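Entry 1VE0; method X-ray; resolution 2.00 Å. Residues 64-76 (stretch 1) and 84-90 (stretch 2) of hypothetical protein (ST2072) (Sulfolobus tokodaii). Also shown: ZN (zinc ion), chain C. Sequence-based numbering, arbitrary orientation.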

# COMPACT_ATOMS: atom_id res chain seq x y z
N TRP A 64 16.78 -7.09 2.09
CA TRP A 64 15.74 -8.02 1.67
C TRP A 64 15.09 -7.53 0.39
O TRP A 64 14.62 -8.33 -0.42
CB TRP A 64 14.72 -8.24 2.78
CG TRP A 64 15.24 -9.26 3.73
CD1 TRP A 64 16.06 -9.05 4.80
CD2 TRP A 64 15.13 -10.68 3.58
NE1 TRP A 64 16.48 -10.25 5.33
CE2 TRP A 64 15.92 -11.27 4.59
CE3 TRP A 64 14.45 -11.51 2.68
CZ2 TRP A 64 16.05 -12.65 4.73
CZ3 TRP A 64 14.57 -12.89 2.82
CH2 TRP A 64 15.37 -13.45 3.84
N ALA A 65 15.07 -6.22 0.19
CA ALA A 65 14.52 -5.68 -1.04
C ALA A 65 15.43 -6.22 -2.14
O ALA A 65 14.96 -6.68 -3.18
CB ALA A 65 14.56 -4.16 -1.01
N LYS A 66 16.74 -6.16 -1.90
CA LYS A 66 17.71 -6.65 -2.87
C LYS A 66 17.55 -8.15 -3.12
O LYS A 66 17.77 -8.62 -4.24
CB LYS A 66 19.14 -6.36 -2.42
CG LYS A 66 19.54 -4.91 -2.57
CD LYS A 66 21.05 -4.70 -2.49
CE LYS A 66 21.59 -4.99 -1.11
NZ LYS A 66 23.01 -4.59 -0.98
N LYS A 67 17.17 -8.89 -2.09
CA LYS A 67 16.99 -10.34 -2.23
C LYS A 67 15.76 -10.66 -3.06
O LYS A 67 15.77 -11.59 -3.87
CB LYS A 67 16.84 -11.01 -0.86
CG LYS A 67 18.06 -10.99 0.02
CD LYS A 67 17.82 -11.87 1.26
CE LYS A 67 19.05 -11.93 2.16
NZ LYS A 67 19.44 -10.59 2.66
N LEU A 68 14.69 -9.90 -2.86
CA LEU A 68 13.45 -10.12 -3.59
C LEU A 68 13.55 -9.72 -5.05
O LEU A 68 13.05 -10.42 -5.93
CB LEU A 68 12.32 -9.36 -2.91
CG LEU A 68 12.11 -9.76 -1.45
CD1 LEU A 68 11.18 -8.76 -0.77
CD2 LEU A 68 11.53 -11.17 -1.41
N VAL A 69 14.19 -8.59 -5.31
CA VAL A 69 14.35 -8.09 -6.68
C VAL A 69 15.81 -7.66 -6.89
O VAL A 69 16.13 -6.48 -6.81
CB VAL A 69 13.42 -6.89 -6.93
CG1 VAL A 69 13.42 -6.54 -8.42
CG2 VAL A 69 12.00 -7.23 -6.46
N PRO A 70 16.70 -8.63 -7.16
CA PRO A 70 18.13 -8.37 -7.38
C PRO A 70 18.40 -7.29 -8.43
O PRO A 70 17.89 -7.36 -9.54
CB PRO A 70 18.66 -9.73 -7.81
CG PRO A 70 17.79 -10.68 -7.05
CD PRO A 70 16.42 -10.07 -7.26
N PRO A 71 19.22 -6.29 -8.08
CA PRO A 71 19.56 -5.20 -9.00
C PRO A 71 20.25 -5.75 -10.25
O PRO A 71 20.21 -5.16 -11.32
CB PRO A 71 20.51 -4.33 -8.19
CG PRO A 71 20.09 -4.58 -6.78
CD PRO A 71 19.83 -6.06 -6.76
N ASP A 72 20.89 -6.90 -10.09
CA ASP A 72 21.62 -7.56 -11.16
C ASP A 72 20.68 -8.45 -11.95
O ASP A 72 21.10 -9.16 -12.87
CB ASP A 72 22.74 -8.41 -10.55
CG ASP A 72 23.12 -7.93 -9.16
OD1 ASP A 72 24.19 -7.30 -9.02
OD2 ASP A 72 22.32 -8.18 -8.21
N GLY A 73 19.40 -8.41 -11.59
CA GLY A 73 18.41 -9.23 -12.27
C GLY A 73 18.14 -8.79 -13.69
O GLY A 73 18.65 -7.77 -14.16
N GLU A 74 17.32 -9.58 -14.38
CA GLU A 74 16.94 -9.31 -15.76
C GLU A 74 15.75 -8.35 -15.81
O GLU A 74 14.68 -8.66 -15.29
CB GLU A 74 16.59 -10.63 -16.45
CG GLU A 74 16.01 -10.48 -17.84
CD GLU A 74 15.64 -11.81 -18.47
OE1 GLU A 74 15.08 -11.81 -19.59
OE2 GLU A 74 15.92 -12.86 -17.84
N PHE A 75 15.95 -7.19 -16.44
CA PHE A 75 14.90 -6.17 -16.57
C PHE A 75 14.90 -5.58 -17.98
O PHE A 75 15.91 -5.05 -18.45
CB PHE A 75 15.15 -5.03 -15.57
CG PHE A 75 15.12 -5.46 -14.13
CD1 PHE A 75 13.91 -5.68 -13.47
CD2 PHE A 75 16.31 -5.66 -13.44
CE1 PHE A 75 13.89 -6.10 -12.14
CE2 PHE A 75 16.30 -6.08 -12.11
CZ PHE A 75 15.08 -6.30 -11.45
N GLU A 76 13.76 -5.65 -18.67
CA GLU A 76 13.70 -5.10 -20.01
C GLU A 76 13.91 -3.59 -19.99
O GLU A 76 14.36 -2.99 -20.98
CB GLU A 76 12.35 -5.42 -20.65
CG GLU A 76 12.15 -6.91 -20.85
CD GLU A 76 11.41 -7.22 -22.14
OE1 GLU A 76 11.26 -8.42 -22.45
OE2 GLU A 76 10.98 -6.26 -22.83
N GLY A 84 15.71 -0.84 -13.21
CA GLY A 84 14.47 -1.59 -13.28
C GLY A 84 14.09 -2.22 -11.95
O GLY A 84 12.90 -2.30 -11.60
N HIS A 85 15.09 -2.66 -11.20
CA HIS A 85 14.84 -3.27 -9.90
C HIS A 85 14.20 -2.26 -8.95
O HIS A 85 13.33 -2.61 -8.16
CB HIS A 85 16.14 -3.77 -9.27
CG HIS A 85 17.00 -2.66 -8.74
ND1 HIS A 85 17.70 -1.80 -9.56
CD2 HIS A 85 17.18 -2.20 -7.48
CE1 HIS A 85 18.27 -0.86 -8.83
NE2 HIS A 85 17.97 -1.08 -7.56
N ALA A 86 14.66 -1.01 -9.02
CA ALA A 86 14.13 0.03 -8.14
C ALA A 86 12.66 0.32 -8.45
O ALA A 86 11.85 0.55 -7.55
CB ALA A 86 14.95 1.30 -8.27
N HIS A 87 12.34 0.30 -9.74
CA HIS A 87 10.97 0.54 -10.21
C HIS A 87 10.05 -0.56 -9.71
O HIS A 87 8.97 -0.30 -9.17
CB HIS A 87 10.93 0.58 -11.74
CG HIS A 87 11.40 1.87 -12.33
ND1 HIS A 87 10.64 3.02 -12.27
CD2 HIS A 87 12.53 2.19 -13.01
CE1 HIS A 87 11.28 4.00 -12.90
NE2 HIS A 87 12.43 3.52 -13.35
N VAL A 88 10.48 -1.80 -9.90
CA VAL A 88 9.70 -2.96 -9.50
C VAL A 88 9.44 -3.05 -8.00
O VAL A 88 8.29 -3.18 -7.57
CB VAL A 88 10.38 -4.27 -9.98
CG1 VAL A 88 9.68 -5.48 -9.37
CG2 VAL A 88 10.35 -4.33 -11.49
N ILE A 89 10.49 -3.00 -7.20
CA ILE A 89 10.28 -3.11 -5.76
C ILE A 89 9.49 -1.91 -5.21
O ILE A 89 8.66 -2.07 -4.32
CB ILE A 89 11.63 -3.28 -5.00
CG1 ILE A 89 11.35 -3.67 -3.54
CG2 ILE A 89 12.47 -2.01 -5.10
CD1 ILE A 89 10.62 -5.00 -3.39
N SER A 90 9.75 -0.72 -5.74
CA SER A 90 9.02 0.48 -5.31
C SER A 90 7.53 0.41 -5.65
O SER A 90 6.69 0.92 -4.91
CB SER A 90 9.61 1.74 -5.98
OG SER A 90 10.89 2.08 -5.45
ZN ZN C . 14.07 3.98 -14.96
O HOH W 1 18.18 -3.04 -11.99
O HOH W 2 13.35 5.77 -15.86

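The contact between the two stretches is an apolar packing of a helix end and the loop that follows it against the start of a second helix, with no direct hydrogen bond across it and a single water joining the two sides. Val69, the first residue to leave helical geometry after the first helix, points its CA-to-CB bond toward the second helix. Both methyls of Val69 pack against Val88, with CG1 4.0 Å and CG2 4.1 Å from Val88 CG1, and Val69 CG2 also lies 4.0 Å from Ile89 CD1. One turn earlier, Ala65 extends this patch, its CB 4.1 Å from Ile89 CG1.

Beyond Val69 the chain folds around His85, the residue most covered by the opposing stretch. Pro71 packs over one face of the imidazole in a CH-pi contact, its CB 3.9 Å from the ring centroid and only 7° off the ring normal. Water 1 ties the same two residues together, donating to Pro71 O at 3.0 Å and hydrogen-bonding to His85 ND1 at 2.8 Å; His85 NE2 is satisfied elsewhere in the structure. A type I turn from Pro70 to Gly73, closed by the 2.8 Å hydrogen bond from Gly73 N to Pro70 O, then redirects the chain so that Phe75 also meets the second helix.

The Phe75 ring lies against the helix backbone, with one face covered by His85 CA and Gly84 C, at 3.4 Å from CZ and 3.8 Å from CD1, respectively. Such close approach depends on the absence of a side chain at Gly84, where an ideal CB would fall 2.7 Å from Phe75 CB. Farther along the helix, Val88 CG2 approaches Phe75 CE1 at 4.0 Å, so Val88 bridges Val69 and Phe75. His87 takes no part in this packing; its NE2 binds the zinc ion at 2.3 Å.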